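Local coordinates for ribosome-inactivating protein 3 (Zea mays, PDB 2PQG) that belongs to the plant ribosome-inactivating proteins and is known in maize as the B-32 protein, at residues A[214-219]-A[242-247]. Sequence-based numbering, arbitrary orientation.
Sequences GKQVQK and QKLGIK
L244 pushes its isobutyl group from the loop after helix 239-242 against the end of helix 211-217 and the link that follows, and its two methyls part between K215 on the helix and K219 just before helix 220-232. L244 CD2 lies 3.6 Å from K215 O, and also approaches the CB of K215 at 4.0 Å. L244 CD1 goes to the other lysine, 3.7 Å from K219 CB, where the two side chains cross at nearly a right angle. L244 thus lies on the first carbons of the two lysines and on the K215 carbonyl, while the ends of both lysine chains lead away from the loop.

Q216 reaches out from the helix between the two. Its CB leaves without heading for the loop, but CG is anti to the carbonyl carbon (chi1 -50°) and the chain then runs extended, which brings the amide over. Q216 CG passes 4.4 Å from L244 CB. The next atom, Q216 CD, is 3.9 Å from L244 O, and Q216 NE2 at the tip donates to that same oxygen at 3.3 Å. The bond is weak, bent to 127° at the hydrogen. On the I246 side, Q216 NE2 also meets the end of the isoleucine, 3.3 Å from I246 CD1, so the amide nitrogen faces a carbonyl and a methyl together. Q216 and I246 both touch I255 as well, which links this buried part of the contact to the chain beyond helix 249-252.

The carbonyl that Q216 reaches belongs to the residue just before G245, whose positive phi (85°) turns the chain out of its helical path. In short, the junction of helices 211-217 and 220-232, with K219 as N-cap, meets the Schellman-motif turn after helix 239-242 in the helical C-terminal part of this ribosome-inactivating protein.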
loop_
_atom_site.group_PDB
_atom_site.type_symbol
_atom_site.label_atom_id
_atom_site.label_comp_id
_atom_site.label_asym_id
_atom_site.label_seq_id
_atom_site.Cartn_x
_atom_site.Cartn_y
_atom_site.Cartn_z
ATOM N N GLY A 214 0.769 12.800 -3.498
ATOM C CA GLY A 214 0.514 12.252 -2.183
ATOM C C GLY A 214 -0.837 12.682 -1.645
ATOM O O GLY A 214 -1.557 11.892 -1.037
ATOM N N LYS A 215 -1.193 13.939 -1.866
ATOM C CA LYS A 215 -2.475 14.426 -1.376
ATOM C C LYS A 215 -3.665 13.779 -2.070
ATOM O O LYS A 215 -4.700 13.563 -1.452
ATOM C CB LYS A 215 -2.546 15.942 -1.509
ATOM C CG LYS A 215 -2.092 16.674 -0.269
ATOM C CD LYS A 215 -1.517 18.011 -0.662
ATOM C CE LYS A 215 -1.439 18.984 0.505
ATOM N NZ LYS A 215 -0.796 20.268 0.065
ATOM N N GLN A 216 -3.521 13.469 -3.350
ATOM C CA GLN A 216 -4.602 12.835 -4.084
ATOM C C GLN A 216 -4.698 11.392 -3.626
ATOM O O GLN A 216 -5.790 10.861 -3.420
ATOM C CB GLN A 216 -4.309 12.869 -5.570
ATOM C CG GLN A 216 -3.917 14.226 -6.058
ATOM C CD GLN A 216 -3.537 14.197 -7.505
ATOM O OE1 GLN A 216 -2.568 13.536 -7.891
ATOM N NE2 GLN A 216 -4.303 14.901 -8.331
ATOM N N VAL A 217 -3.537 10.763 -3.482
ATOM C CA VAL A 217 -3.468 9.380 -3.039
ATOM C C VAL A 217 -4.226 9.210 -1.728
ATOM O O VAL A 217 -4.948 8.224 -1.534
ATOM C CB VAL A 217 -1.999 8.933 -2.825
ATOM C CG1 VAL A 217 -1.953 7.636 -2.033
ATOM C CG2 VAL A 217 -1.324 8.738 -4.162
ATOM N N GLN A 218 -4.057 10.177 -0.834
ATOM C CA GLN A 218 -4.707 10.131 0.462
ATOM C C GLN A 218 -6.191 10.424 0.384
ATOM O O GLN A 218 -6.890 10.305 1.383
ATOM C CB GLN A 218 -4.045 11.114 1.423
ATOM C CG GLN A 218 -2.659 10.689 1.876
ATOM C CD GLN A 218 -2.142 11.533 3.019
ATOM O OE1 GLN A 218 -1.513 12.569 2.811
ATOM N NE2 GLN A 218 -2.425 11.100 4.240
ATOM N N LYS A 219 -6.678 10.804 -0.794
ATOM C CA LYS A 219 -8.097 11.109 -0.958
ATOM C C LYS A 219 -8.786 10.133 -1.902
ATOM O O LYS A 219 -9.795 10.460 -2.529
ATOM C CB LYS A 219 -8.280 12.546 -1.466
ATOM C CG LYS A 219 -8.057 13.615 -0.410
ATOM C CD LYS A 219 -9.060 13.472 0.711
ATOM C CE LYS A 219 -8.905 14.572 1.748
ATOM N NZ LYS A 219 -7.657 14.461 2.548
ATOM N N GLN A 242 -11.077 20.037 -7.246
ATOM C CA GLN A 242 -10.257 21.135 -7.755
ATOM C C GLN A 242 -9.287 21.524 -6.656
ATOM O O GLN A 242 -8.209 22.064 -6.912
ATOM C CB GLN A 242 -11.152 22.300 -8.195
ATOM C CG GLN A 242 -12.247 22.637 -7.229
ATOM C CD GLN A 242 -13.283 23.555 -7.855
ATOM O OE1 GLN A 242 -14.073 24.190 -7.152
ATOM N NE2 GLN A 242 -13.293 23.620 -9.186
ATOM N N LYS A 243 -9.691 21.271 -5.418
ATOM C CA LYS A 243 -8.833 21.477 -4.259
ATOM C C LYS A 243 -7.550 20.627 -4.549
ATOM O O LYS A 243 -6.426 21.025 -4.253
ATOM C CB LYS A 243 -9.483 20.859 -3.036
ATOM C CG LYS A 243 -9.075 21.461 -1.712
ATOM C CD LYS A 243 -9.873 20.908 -0.538
ATOM C CE LYS A 243 -11.338 21.348 -0.590
ATOM N NZ LYS A 243 -12.027 21.133 0.713
ATOM N N LEU A 244 -7.727 19.446 -5.143
ATOM C CA LEU A 244 -6.637 18.510 -5.387
ATOM C C LEU A 244 -5.948 18.602 -6.729
ATOM O O LEU A 244 -5.045 17.812 -7.025
ATOM C CB LEU A 244 -7.172 17.092 -5.166
ATOM C CG LEU A 244 -7.571 16.688 -3.735
ATOM C CD1 LEU A 244 -8.499 15.485 -3.749
ATOM C CD2 LEU A 244 -6.308 16.391 -2.932
ATOM N N GLY A 245 -6.375 19.570 -7.525
ATOM C CA GLY A 245 -5.811 19.729 -8.848
ATOM C C GLY A 245 -6.536 18.815 -9.837
ATOM O O GLY A 245 -5.936 18.384 -10.826
ATOM N N ILE A 246 -7.812 18.485 -9.574
ATOM C CA ILE A 246 -8.611 17.634 -10.468
ATOM C C ILE A 246 -9.916 18.371 -10.701
ATOM O O ILE A 246 -10.632 18.756 -9.753
ATOM C CB ILE A 246 -8.795 16.242 -9.893
ATOM C CG1 ILE A 246 -7.460 15.781 -9.293
ATOM C CG2 ILE A 246 -9.198 15.311 -11.033
ATOM C CD1 ILE A 246 -7.571 14.455 -8.581
ATOM N N LYS A 247 -10.247 18.573 -11.973
ATOM C CA LYS A 247 -11.427 19.348 -12.341
ATOM C C LYS A 247 -12.561 18.448 -12.824
ATOM O O LYS A 247 -13.708 18.597 -12.401
ATOM C CB LYS A 247 -11.077 20.376 -13.420
ATOM C CG LYS A 247 -9.749 20.120 -14.114
ATOM C CD LYS A 247 -9.517 21.110 -15.243
ATOM C CE LYS A 247 -8.404 22.087 -14.900
ATOM N NZ LYS A 247 -8.618 23.417 -15.534
#